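Local structure of ComZ (Thermus thermophilus, 6QVI) at residues A[275-279]-A[452-456]; A[305-309]-A[328-334]; A[321-327]-A[343-348]; A[456-462]-A[472-478]. The protein is a competence-associated pilin that probably acts as a DNA receptor at the pilus tip during natural transformation. One frame throughout, in Å; residues are numbered along the deposited sequence.

Interaction 1 of 4, residues A[275-279]-A[452-456]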
loop_
_atom_site.group_PDB
_atom_site.type_symbol
_atom_site.label_atom_id
_atom_site.label_comp_id
_atom_site.label_asym_id
_atom_site.label_seq_id
_atom_site.Cartn_x
_atom_site.Cartn_y
_atom_site.Cartn_z
ATOM N N PRO A 275 -3.365 3.222 11.714
ATOM C CA PRO A 275 -2.613 4.263 12.379
ATOM C C PRO A 275 -1.218 4.323 11.815
ATOM O O PRO A 275 -0.828 3.457 11.081
ATOM C CB PRO A 275 -2.561 3.760 13.794
ATOM C CG PRO A 275 -2.509 2.310 13.630
ATOM C CD PRO A 275 -3.385 1.985 12.486
ATOM N N PHE A 276 -0.466 5.346 12.151
ATOM C CA PHE A 276 0.874 5.446 11.652
ATOM C C PHE A 276 1.609 4.294 12.254
ATOM O O PHE A 276 1.575 4.102 13.434
ATOM C CB PHE A 276 1.488 6.765 12.070
ATOM C CG PHE A 276 2.886 6.938 11.615
ATOM C CD1 PHE A 276 3.167 7.096 10.309
ATOM C CD2 PHE A 276 3.898 6.926 12.501
ATOM C CE1 PHE A 276 4.442 7.232 9.889
ATOM C CE2 PHE A 276 5.178 7.058 12.090
ATOM C CZ PHE A 276 5.452 7.214 10.781
ATOM N N PRO A 277 2.249 3.498 11.429
ATOM C CA PRO A 277 2.940 2.335 11.933
ATOM C C PRO A 277 4.181 2.709 12.675
ATOM O O PRO A 277 4.960 3.495 12.218
ATOM C CB PRO A 277 3.255 1.562 10.684
ATOM C CG PRO A 277 3.307 2.555 9.629
ATOM C CD PRO A 277 2.417 3.666 9.993
ATOM N N THR A 278 4.363 2.111 13.832
ATOM C CA THR A 278 5.493 2.416 14.690
ATOM C C THR A 278 6.161 1.122 15.128
ATOM O O THR A 278 5.505 0.103 15.305
ATOM C CB THR A 278 5.128 3.209 15.950
ATOM O OG1 THR A 278 4.139 2.489 16.689
ATOM C CG2 THR A 278 4.602 4.581 15.601
ATOM N N LEU A 279 7.470 1.209 15.401
ATOM C CA LEU A 279 8.233 0.037 15.805
ATOM C C LEU A 279 7.672 -0.611 17.068
ATOM O O LEU A 279 7.794 -1.832 17.231
ATOM C CB LEU A 279 9.694 0.424 16.026
ATOM C CG LEU A 279 10.620 0.640 14.819
ATOM C CD1 LEU A 279 10.567 -0.552 13.895
ATOM C CD2 LEU A 279 10.203 1.884 14.087
ATOM N N VAL A 452 10.296 3.505 1.296
ATOM C CA VAL A 452 11.010 4.036 2.438
ATOM C C VAL A 452 10.075 4.277 3.621
ATOM O O VAL A 452 8.996 4.860 3.460
ATOM C CB VAL A 452 11.702 5.330 1.981
ATOM C CG1 VAL A 452 11.911 6.277 3.139
ATOM C CG2 VAL A 452 13.007 4.993 1.224
ATOM N N TYR A 453 10.527 3.909 4.825
ATOM C CA TYR A 453 9.861 4.256 6.085
ATOM C C TYR A 453 10.813 5.028 6.992
ATOM O O TYR A 453 11.886 4.520 7.352
ATOM C CB TYR A 453 9.399 3.031 6.872
ATOM C CG TYR A 453 8.861 3.376 8.251
ATOM C CD1 TYR A 453 9.686 3.326 9.353
ATOM C CD2 TYR A 453 7.563 3.849 8.437
ATOM C CE1 TYR A 453 9.238 3.651 10.607
ATOM C CE2 TYR A 453 7.095 4.174 9.702
ATOM C CZ TYR A 453 7.963 4.069 10.785
ATOM O OH TYR A 453 7.595 4.378 12.079
ATOM N N ALA A 454 10.360 6.183 7.461
ATOM C CA ALA A 454 11.080 6.983 8.442
ATOM C C ALA A 454 10.171 7.221 9.639
ATOM O O ALA A 454 9.193 7.973 9.540
ATOM C CB ALA A 454 11.543 8.312 7.844
ATOM N N GLY A 455 10.526 6.622 10.784
ATOM C CA GLY A 455 9.787 6.881 12.005
ATOM C C GLY A 455 9.766 8.346 12.386
ATOM O O GLY A 455 8.771 8.825 12.934
ATOM N N GLY A 456 10.808 9.097 12.016
ATOM C CA GLY A 456 10.850 10.507 12.338
ATOM C C GLY A 456 10.422 11.349 11.154
ATOM O O GLY A 456 9.234 11.340 10.805
#

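Interaction 2 of 4, residues A[305-309]-A[328-334]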
loop_
_atom_site.group_PDB
_atom_site.type_symbol
_atom_site.label_atom_id
_atom_site.label_comp_id
_atom_site.label_asym_id
_atom_site.label_seq_id
_atom_site.Cartn_x
_atom_site.Cartn_y
_atom_site.Cartn_z
ATOM N N ARG A 305 21.660 -9.236 12.054
ATOM C CA ARG A 305 21.186 -8.290 13.020
ATOM C C ARG A 305 22.261 -7.962 14.002
ATOM O O ARG A 305 22.738 -8.823 14.668
ATOM C CB ARG A 305 20.026 -8.874 13.762
ATOM C CG ARG A 305 19.763 -8.158 15.042
ATOM C CD ARG A 305 18.329 -8.275 15.423
ATOM N NE ARG A 305 18.143 -7.891 16.791
ATOM C CZ ARG A 305 17.970 -8.756 17.751
ATOM N NH1 ARG A 305 17.948 -10.017 17.455
ATOM N NH2 ARG A 305 17.801 -8.366 18.978
ATOM N N ILE A 306 22.622 -6.691 14.100
ATOM C CA ILE A 306 23.667 -6.233 14.989
ATOM C C ILE A 306 23.188 -5.165 15.917
ATOM O O ILE A 306 22.513 -4.290 15.501
ATOM C CB ILE A 306 24.767 -5.587 14.175
ATOM C CG1 ILE A 306 25.182 -6.505 13.059
ATOM C CG2 ILE A 306 25.978 -5.319 15.023
ATOM C CD1 ILE A 306 26.432 -6.046 12.388
ATOM N N GLN A 307 23.552 -5.226 17.180
ATOM C CA GLN A 307 23.129 -4.218 18.113
ATOM C C GLN A 307 24.307 -3.451 18.588
ATOM O O GLN A 307 25.401 -3.909 18.525
ATOM C CB GLN A 307 22.511 -4.826 19.343
ATOM C CG GLN A 307 21.582 -5.974 19.105
ATOM C CD GLN A 307 20.513 -6.020 20.141
ATOM O OE1 GLN A 307 19.359 -5.840 19.838
ATOM N NE2 GLN A 307 20.893 -6.241 21.370
ATOM N N ARG A 308 24.062 -2.279 19.123
ATOM C CA ARG A 308 25.136 -1.482 19.607
ATOM C C ARG A 308 24.770 -0.623 20.741
ATOM O O ARG A 308 24.189 0.396 20.577
ATOM C CB ARG A 308 25.635 -0.584 18.534
ATOM C CG ARG A 308 26.501 0.488 19.107
ATOM C CD ARG A 308 27.350 1.076 18.037
ATOM N NE ARG A 308 27.414 2.504 18.211
ATOM C CZ ARG A 308 28.544 3.159 18.349
ATOM N NH1 ARG A 308 29.698 2.512 18.368
ATOM N NH2 ARG A 308 28.543 4.464 18.509
ATOM N N ILE A 309 25.195 -1.049 21.896
ATOM C CA ILE A 309 24.998 -0.396 23.171
ATOM C C ILE A 309 26.349 0.246 23.488
ATOM O O ILE A 309 27.324 -0.466 23.757
ATOM C CB ILE A 309 24.556 -1.394 24.247
ATOM C CG1 ILE A 309 23.173 -1.955 23.951
ATOM C CG2 ILE A 309 24.622 -0.778 25.612
ATOM C CD1 ILE A 309 23.219 -3.314 23.270
ATOM N N LEU A 328 32.323 -6.033 10.994
ATOM C CA LEU A 328 32.163 -5.361 12.284
ATOM C C LEU A 328 33.058 -4.128 12.431
ATOM O O LEU A 328 32.686 -3.193 13.152
ATOM C CB LEU A 328 32.379 -6.345 13.439
ATOM C CG LEU A 328 31.191 -7.321 13.611
ATOM C CD1 LEU A 328 31.532 -8.589 14.395
ATOM C CD2 LEU A 328 29.998 -6.619 14.229
ATOM N N GLN A 329 34.237 -4.107 11.780
ATOM C CA GLN A 329 35.069 -2.905 11.799
ATOM C C GLN A 329 34.294 -1.700 11.263
ATOM O O GLN A 329 34.399 -0.594 11.800
ATOM C CB GLN A 329 36.354 -3.136 10.987
ATOM C CG GLN A 329 37.512 -3.961 11.648
ATOM C CD GLN A 329 38.581 -3.086 12.366
ATOM O OE1 GLN A 329 38.520 -1.849 12.335
ATOM N NE2 GLN A 329 39.570 -3.738 13.000
ATOM N N ALA A 330 33.483 -1.898 10.224
ATOM C CA ALA A 330 32.841 -0.765 9.564
ATOM C C ALA A 330 31.872 -0.004 10.478
ATOM O O ALA A 330 31.557 1.162 10.193
ATOM C CB ALA A 330 32.127 -1.239 8.298
ATOM N N MET A 331 31.360 -0.631 11.507
ATOM C CA MET A 331 30.374 0.037 12.312
ATOM C C MET A 331 30.837 0.370 13.658
ATOM O O MET A 331 30.053 0.699 14.504
ATOM C CB MET A 331 29.182 -0.859 12.465
ATOM C CG MET A 331 28.945 -1.645 11.219
ATOM S SD MET A 331 27.547 -2.684 11.428
ATOM C CE MET A 331 27.774 -3.687 9.993
ATOM N N GLN A 332 32.139 0.325 13.842
ATOM C CA GLN A 332 32.794 0.616 15.100
ATOM C C GLN A 332 32.307 1.847 15.792
ATOM O O GLN A 332 32.095 1.852 16.962
ATOM C CB GLN A 332 34.247 0.879 14.810
ATOM C CG GLN A 332 35.174 -0.300 14.903
ATOM C CD GLN A 332 36.553 0.114 14.490
ATOM O OE1 GLN A 332 36.822 1.285 14.271
ATOM N NE2 GLN A 332 37.427 -0.830 14.401
ATOM N N SER A 333 32.248 2.918 15.037
ATOM C CA SER A 333 31.829 4.227 15.462
ATOM C C SER A 333 30.406 4.429 15.848
ATOM O O SER A 333 30.109 5.334 16.595
ATOM C CB SER A 333 32.050 5.172 14.312
ATOM O OG SER A 333 31.745 4.565 13.081
ATOM N N GLY A 334 29.519 3.579 15.368
ATOM C CA GLY A 334 28.095 3.770 15.581
ATOM C C GLY A 334 27.426 4.352 14.367
ATOM O O GLY A 334 26.206 4.609 14.386
#

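Interaction 3 of 4, residues A[321-327]-A[343-348]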
loop_
_atom_site.group_PDB
_atom_site.type_symbol
_atom_site.label_atom_id
_atom_site.label_comp_id
_atom_site.label_asym_id
_atom_site.label_seq_id
_atom_site.Cartn_x
_atom_site.Cartn_y
_atom_site.Cartn_z
ATOM N N ALA A 321 26.409 -18.840 12.455
ATOM C CA ALA A 321 27.223 -18.617 11.280
ATOM C C ALA A 321 28.178 -17.480 11.598
ATOM O O ALA A 321 27.832 -16.549 12.331
ATOM C CB ALA A 321 26.363 -18.294 10.051
ATOM N N THR A 322 29.374 -17.565 11.032
ATOM C CA THR A 322 30.462 -16.652 11.336
ATOM C C THR A 322 30.406 -15.397 10.484
ATOM O O THR A 322 29.892 -15.415 9.364
ATOM C CB THR A 322 31.774 -17.367 11.096
ATOM O OG1 THR A 322 31.880 -17.653 9.694
ATOM C CG2 THR A 322 31.776 -18.673 11.877
ATOM N N LEU A 323 30.938 -14.302 11.030
ATOM C CA LEU A 323 31.082 -13.042 10.310
ATOM C C LEU A 323 32.549 -12.704 10.076
ATOM O O LEU A 323 33.446 -13.202 10.766
ATOM C CB LEU A 323 30.422 -11.889 11.070
ATOM C CG LEU A 323 28.894 -11.783 11.057
ATOM C CD1 LEU A 323 28.455 -10.560 11.852
ATOM C CD2 LEU A 323 28.311 -11.741 9.624
ATOM N N SER A 324 32.786 -11.842 9.082
ATOM C CA SER A 324 34.146 -11.351 8.869
ATOM C C SER A 324 34.400 -10.101 9.717
ATOM O O SER A 324 33.518 -9.243 9.843
ATOM C CB SER A 324 34.387 -11.035 7.390
ATOM O OG SER A 324 35.312 -9.975 7.213
ATOM N N PRO A 325 35.591 -9.976 10.305
ATOM C CA PRO A 325 35.895 -8.758 11.083
ATOM C C PRO A 325 35.826 -7.461 10.275
ATOM O O PRO A 325 35.568 -6.401 10.856
ATOM C CB PRO A 325 37.319 -9.024 11.609
ATOM C CG PRO A 325 37.564 -10.502 11.417
ATOM C CD PRO A 325 36.737 -10.898 10.232
ATOM N N SER A 326 36.092 -7.498 8.963
ATOM C CA SER A 326 35.844 -6.336 8.110
ATOM C C SER A 326 34.443 -5.778 8.356
ATOM O O SER A 326 34.248 -4.557 8.444
ATOM C CB SER A 326 36.000 -6.682 6.633
ATOM O OG SER A 326 35.148 -7.749 6.258
ATOM N N CYS A 327 33.445 -6.671 8.405
ATOM C CA CYS A 327 32.063 -6.241 8.574
ATOM C C CYS A 327 31.901 -5.450 9.868
ATOM O O CYS A 327 31.382 -4.326 9.865
ATOM C CB CYS A 327 31.131 -7.462 8.531
ATOM S SG CYS A 327 29.393 -7.119 8.975
ATOM N N VAL A 343 32.916 -3.340 1.992
ATOM C CA VAL A 343 32.563 -3.963 3.255
ATOM C C VAL A 343 31.753 -5.206 2.935
ATOM O O VAL A 343 30.773 -5.134 2.182
ATOM C CB VAL A 343 31.765 -2.987 4.138
ATOM C CG1 VAL A 343 31.272 -3.674 5.389
ATOM C CG2 VAL A 343 32.617 -1.763 4.466
ATOM N N ASP A 344 32.147 -6.333 3.516
ATOM C CA ASP A 344 31.509 -7.617 3.252
ATOM C C ASP A 344 30.841 -8.082 4.547
ATOM O O ASP A 344 31.485 -8.668 5.423
ATOM C CB ASP A 344 32.532 -8.631 2.738
ATOM C CG ASP A 344 31.897 -9.956 2.293
ATOM O OD1 ASP A 344 30.701 -10.185 2.564
ATOM O OD2 ASP A 344 32.608 -10.787 1.682
ATOM N N CYS A 345 29.543 -7.834 4.674
ATOM C CA CYS A 345 28.787 -8.356 5.808
ATOM C C CYS A 345 27.983 -9.585 5.441
ATOM O O CYS A 345 26.837 -9.716 5.869
ATOM C CB CYS A 345 27.861 -7.304 6.396
ATOM S SG CYS A 345 28.715 -6.082 7.356
ATOM N N THR A 346 28.525 -10.491 4.639
ATOM C CA THR A 346 27.780 -11.698 4.327
ATOM C C THR A 346 28.286 -12.874 5.148
ATOM O O THR A 346 29.382 -12.852 5.722
ATOM C CB THR A 346 27.837 -12.030 2.837
ATOM O OG1 THR A 346 29.171 -12.402 2.471
ATOM C CG2 THR A 346 27.376 -10.832 2.008
ATOM N N PHE A 347 27.451 -13.907 5.202
ATOM C CA PHE A 347 27.776 -15.148 5.882
ATOM C C PHE A 347 27.106 -16.268 5.101
ATOM O O PHE A 347 26.157 -16.038 4.341
ATOM C CB PHE A 347 27.313 -15.145 7.344
ATOM C CG PHE A 347 25.829 -14.991 7.501
ATOM C CD1 PHE A 347 25.258 -13.732 7.606
ATOM C CD2 PHE A 347 24.994 -16.112 7.522
ATOM C CE1 PHE A 347 23.873 -13.585 7.745
ATOM C CE2 PHE A 347 23.617 -15.975 7.652
ATOM C CZ PHE A 347 23.055 -14.708 7.766
ATOM N N THR A 348 27.531 -17.500 5.312
ATOM C CA THR A 348 26.926 -18.594 4.592
ATOM C C THR A 348 26.223 -19.513 5.521
ATOM O O THR A 348 26.776 -19.933 6.507
ATOM C CB THR A 348 27.979 -19.449 3.959
ATOM O OG1 THR A 348 28.762 -20.004 5.008
ATOM C CG2 THR A 348 28.847 -18.611 3.094
#

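Interaction 4 of 4, residues A[456-462]-A[472-478]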
loop_
_atom_site.group_PDB
_atom_site.type_symbol
_atom_site.label_atom_id
_atom_site.label_comp_id
_atom_site.label_asym_id
_atom_site.label_seq_id
_atom_site.Cartn_x
_atom_site.Cartn_y
_atom_site.Cartn_z
ATOM N N GLY A 456 10.808 9.097 12.016
ATOM C CA GLY A 456 10.850 10.507 12.338
ATOM C C GLY A 456 10.422 11.349 11.154
ATOM O O GLY A 456 9.234 11.340 10.805
ATOM N N THR A 457 11.350 12.043 10.492
ATOM C CA THR A 457 10.982 12.855 9.344
ATOM C C THR A 457 11.802 12.420 8.135
ATOM O O THR A 457 12.972 12.029 8.255
ATOM C CB THR A 457 11.142 14.396 9.606
ATOM O OG1 THR A 457 12.470 14.821 9.265
ATOM C CG2 THR A 457 10.785 14.761 11.070
ATOM N N PHE A 458 11.279 12.639 6.956
ATOM C CA PHE A 458 12.017 12.305 5.781
ATOM C C PHE A 458 12.336 13.575 5.071
ATOM O O PHE A 458 11.447 14.218 4.616
ATOM C CB PHE A 458 11.157 11.482 4.897
ATOM C CG PHE A 458 11.645 11.379 3.518
ATOM C CD1 PHE A 458 12.261 10.263 3.104
ATOM C CD2 PHE A 458 11.440 12.373 2.642
ATOM C CE1 PHE A 458 12.698 10.142 1.829
ATOM C CE2 PHE A 458 11.861 12.267 1.359
ATOM C CZ PHE A 458 12.498 11.148 0.950
ATOM N N ARG A 459 13.612 13.926 4.987
ATOM C CA ARG A 459 14.054 15.135 4.329
ATOM C C ARG A 459 14.534 14.861 2.950
ATOM O O ARG A 459 15.042 13.823 2.659
ATOM C CB ARG A 459 15.182 15.803 5.081
ATOM C CG ARG A 459 14.784 16.345 6.428
ATOM C CD ARG A 459 15.814 17.279 7.007
ATOM N NE ARG A 459 15.297 17.874 8.218
ATOM C CZ ARG A 459 15.214 17.230 9.354
ATOM N NH1 ARG A 459 15.620 15.992 9.416
ATOM N NH2 ARG A 459 14.722 17.811 10.419
ATOM N N VAL A 460 14.376 15.842 2.094
ATOM C CA VAL A 460 14.783 15.717 0.727
ATOM C C VAL A 460 15.112 17.110 0.230
ATOM O O VAL A 460 14.630 18.088 0.741
ATOM C CB VAL A 460 13.676 15.072 -0.069
ATOM C CG1 VAL A 460 12.497 15.990 -0.137
ATOM C CG2 VAL A 460 14.135 14.628 -1.426
ATOM N N VAL A 461 15.993 17.186 -0.737
ATOM C CA VAL A 461 16.447 18.440 -1.309
ATOM C C VAL A 461 15.656 18.748 -2.578
ATOM O O VAL A 461 15.274 17.835 -3.326
ATOM C CB VAL A 461 17.952 18.335 -1.590
ATOM C CG1 VAL A 461 18.765 18.566 -0.302
ATOM C CG2 VAL A 461 18.211 16.923 -2.066
ATOM N N LYS A 462 15.397 20.036 -2.822
ATOM C CA LYS A 462 14.801 20.460 -4.086
ATOM C C LYS A 462 15.514 19.810 -5.270
ATOM O O LYS A 462 16.743 19.773 -5.321
ATOM C CB LYS A 462 14.900 21.986 -4.230
ATOM C CG LYS A 462 14.845 22.782 -2.940
ATOM C CD LYS A 462 15.400 24.220 -3.150
ATOM C CE LYS A 462 14.577 25.280 -2.377
ATOM N NZ LYS A 462 14.590 26.630 -3.002
ATOM N N SER A 472 6.140 8.299 6.592
ATOM C CA SER A 472 6.929 8.980 7.592
ATOM C C SER A 472 6.036 9.888 8.420
ATOM O O SER A 472 4.968 10.314 7.989
ATOM C CB SER A 472 8.064 9.774 6.930
ATOM O OG SER A 472 7.602 11.044 6.529
ATOM N N ASN A 473 6.533 10.231 9.597
ATOM C CA ASN A 473 5.739 11.029 10.501
ATOM C C ASN A 473 5.712 12.478 10.069
ATOM O O ASN A 473 4.715 13.168 10.336
ATOM C CB ASN A 473 6.300 10.894 11.914
ATOM C CG ASN A 473 5.361 11.439 12.940
ATOM O OD1 ASN A 473 5.386 12.636 13.249
ATOM N ND2 ASN A 473 4.473 10.578 13.442
ATOM N N GLN A 474 6.748 12.914 9.339
ATOM C CA GLN A 474 6.838 14.256 8.780
ATOM C C GLN A 474 7.666 14.208 7.502
ATOM O O GLN A 474 8.631 13.448 7.397
ATOM C CB GLN A 474 7.478 15.242 9.748
ATOM C CG GLN A 474 6.577 15.844 10.792
ATOM C CD GLN A 474 7.244 17.045 11.479
ATOM O OE1 GLN A 474 7.209 17.165 12.706
ATOM N NE2 GLN A 474 7.844 17.943 10.679
ATOM N N PHE A 475 7.326 15.062 6.562
ATOM C CA PHE A 475 8.001 15.169 5.288
ATOM C C PHE A 475 8.471 16.592 5.218
ATOM O O PHE A 475 7.759 17.480 5.617
ATOM C CB PHE A 475 7.020 14.899 4.180
ATOM C CG PHE A 475 7.600 14.925 2.812
ATOM C CD1 PHE A 475 7.818 16.094 2.174
ATOM C CD2 PHE A 475 7.847 13.773 2.152
ATOM C CE1 PHE A 475 8.319 16.110 0.917
ATOM C CE2 PHE A 475 8.351 13.779 0.894
ATOM C CZ PHE A 475 8.578 14.947 0.274
ATOM N N CYS A 476 9.684 16.803 4.729
ATOM C CA CYS A 476 10.265 18.123 4.678
ATOM C C CYS A 476 11.221 18.315 3.522
ATOM O O CYS A 476 11.930 17.421 3.147
ATOM C CB CYS A 476 10.970 18.330 5.991
ATOM S SG CYS A 476 12.108 19.690 6.101
ATOM N N THR A 477 11.215 19.498 2.942
ATOM C CA THR A 477 12.074 19.789 1.815
ATOM C C THR A 477 13.062 20.842 2.185
ATOM O O THR A 477 12.765 21.703 2.958
ATOM C CB THR A 477 11.251 20.283 0.653
ATOM O OG1 THR A 477 10.112 19.455 0.547
ATOM C CG2 THR A 477 12.001 20.144 -0.600
ATOM N N THR A 478 14.258 20.778 1.643
ATOM C CA THR A 478 15.241 21.762 2.014
ATOM C C THR A 478 15.855 22.386 0.829
ATOM O O THR A 478 15.818 21.818 -0.252
ATOM C CB THR A 478 16.390 21.127 2.747
ATOM O OG1 THR A 478 16.684 19.880 2.129
ATOM C CG2 THR A 478 16.030 20.935 4.161
#

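Interaction 1 of 4, residues A[275-279]-A[452-456]
Tyr453 OH donates a weak hydrogen bond of 2.8 Å to the backbone carbonyl oxygen Pro277 O. The same hydroxyl lies 3.6 Å from Phe276 CE2 and 3.9 Å from Thr278 CA. The loop 275-279 therefore wraps the phenol end of the tyrosine with three successive residues. Tyr453 has CG anti to its backbone nitrogen (chi1 173°), which sends the ring out from the strand and into the loop. Phe276 reaches back from the opposite direction. The two rings are nearly parallel, with planes at 26°, but they are slid apart and barely overlap. Their centroids are 5.6 Å apart, and the touching falls to Phe276 CZ against Tyr453 CE2 at 3.6 Å. Phe276 CZ also meets the backbone at Ala454 O, which sits at the edge of the phenylalanine ring and near its plane.

Strand 452-454 belongs to a run of parallel strands in the beta-solenoid domain. Its chain turns a corner at Gly455 and Gly456, and the loop lies against the strand just before that corner. Pro277 CG packs on Tyr453 CE2 at 4.1 Å. Leu279 CD2 approaches the Tyr453 ring obliquely, 4.0 Å from Tyr453 CE1. Beyond the two segments, Trp294 of helix 294-301 makes an edge-to-face contact with Tyr453, and Ile471 of the adjoining strand touches Phe276, Pro277 and Tyr453.

Interaction 2 of 4, residues A[305-309]-A[328-334]
Strand 305-309 runs past the end of helix 325-329, where two type I beta turns, Gln329 to Gln332 and Met331 to Gly334, carry the chain round; the closest CA atoms, those of Arg308 and Gly334, are 7.2 Å apart. Ile306 and Met331 reach toward each other tip to tip. Ile306 CD1 meets Met331 CE at 3.6 Å and lies 4.1 Å from Leu328 CD2. Met331 is extended beyond CG (chi2 180°), which carries its methyl across to the strand. The strand belongs to the beta-solenoid domain, where it pairs in parallel with strand 374-377. The helix and its turns lie over the face that carries Ile306 and Arg308. The Arg308 guanidinium lies against the second turn, near the backbone carbonyls of Gln332 and Ser333. Its exact placement is doubtful, because the model is too tight at Gly334. An alanine at this position would probably leave those two carbonyls without the positive group now beside them. Gly334 has a positive phi of 101°, at which a side chain would be jammed against the preceding carbonyl. Leu313 of the neighbouring strand touches both Arg308 and Leu328.

Interaction 3 of 4, residues A[321-327]-A[343-348]
Cys327 and Cys345 form the covalent link of this contact, a disulfide with an SG to SG distance of 2.0 Å and a chi3 of 99°. It ties the start of helix 325-329 to strand 343-348. Cys327 SG stands anti to the backbone nitrogen (chi1 171°), which turns it to the strand.

Apolar contacts gather at the far end of the strand, round Phe347. Ala321 CB packs on Phe347 CD2 at 3.6 Å. Leu323 CD2 reaches the other ortho carbon, Phe347 CD1, at 4.2 Å. Near the helix, Val343 CG1 lies 4.2 Å from Cys327 CA.

The side-chain hydrogen bonds described here stay within one segment. Asp344 OD1 accepts from Thr346 N at 3.0 Å, an Asx turn, and from Thr346 OG1 at 2.7 Å. The hydroxyl uses the syn lone pair, and the amide comes from the anti side, tilted out of the carboxylate plane. Ser324 occupies the N-cap position of the helix.

Strand 343-348 pairs antiparallel with strands 354-355 and 357-360 in a mixed sheet. With these hydrogen bonds lying inside strand 343-348, the link from the loop and helix start to the sheet rests on the disulfide and on apolar contacts.

Interaction 4 of 4, residues A[456-462]-A[472-478]
Phe458 N gives a hydrogen bond of 2.8 Å to Gln474 O, and Cys476 N answers to Phe458 O at 3.1 Å. Val460 N to Cys476 O, Thr478 N to Val460 O and Lys462 N to Thr478 O continue this parallel ladder. At the corner, Gly456 O receives two weak bonds, from Asn473 N and Gln474 N.

Side chains stack in register on both faces, as expected of successive coils of a beta-solenoid. Phe458 and Phe475 have planes at 24° and are slid apart; Phe458 CD2 touches Phe475 CE2 at 3.8 Å. The shared anti setting of CG to the backbone nitrogen (chi1 164° and -178°) points both rings the same way, side by side. Val460 CG1 meets Phe475 CZ at 4.1 Å. On the other face, Thr457 CG2 packs on Gln474 CB at 3.6 Å.

Further out, Ser472 OG donates to Gln474 O at 2.8 Å from above the carbonyl plane. An alanine at Ser472 would probably leave Gln474 O with Phe458 N alone of the two donors described. Arg459 forms a salt bridge with Asp440, Thr478 OG1 bonds to Tyr442, and Cys476 is in a disulfide with Cys486. The backbone thus fixes the register, while the two offset phenylalanine rings and Val460 pack together on one face.

Overall arrangement
From the N terminus, the chain first reaches 275-279, the loop before helix 294-301. Interaction 1 closes only at 452-456, so its long loop encloses interactions 2 and 3. Those two cross, because their segments alternate along the chain: 305-309, 321-327, 328-334, 343-348. Both use helix 325-329, and they touch where Met331 CE meets Cys345 SG. Together they join that helix to a solenoid strand on one side and to the mixed sheet of strand 343-348 on the other. Interaction 4 follows in series. It shares Gly456 with interaction 1 and links successive solenoid strands. Phe276 also packs against Ser472 and Asn473, bringing interactions 1 and 4 together.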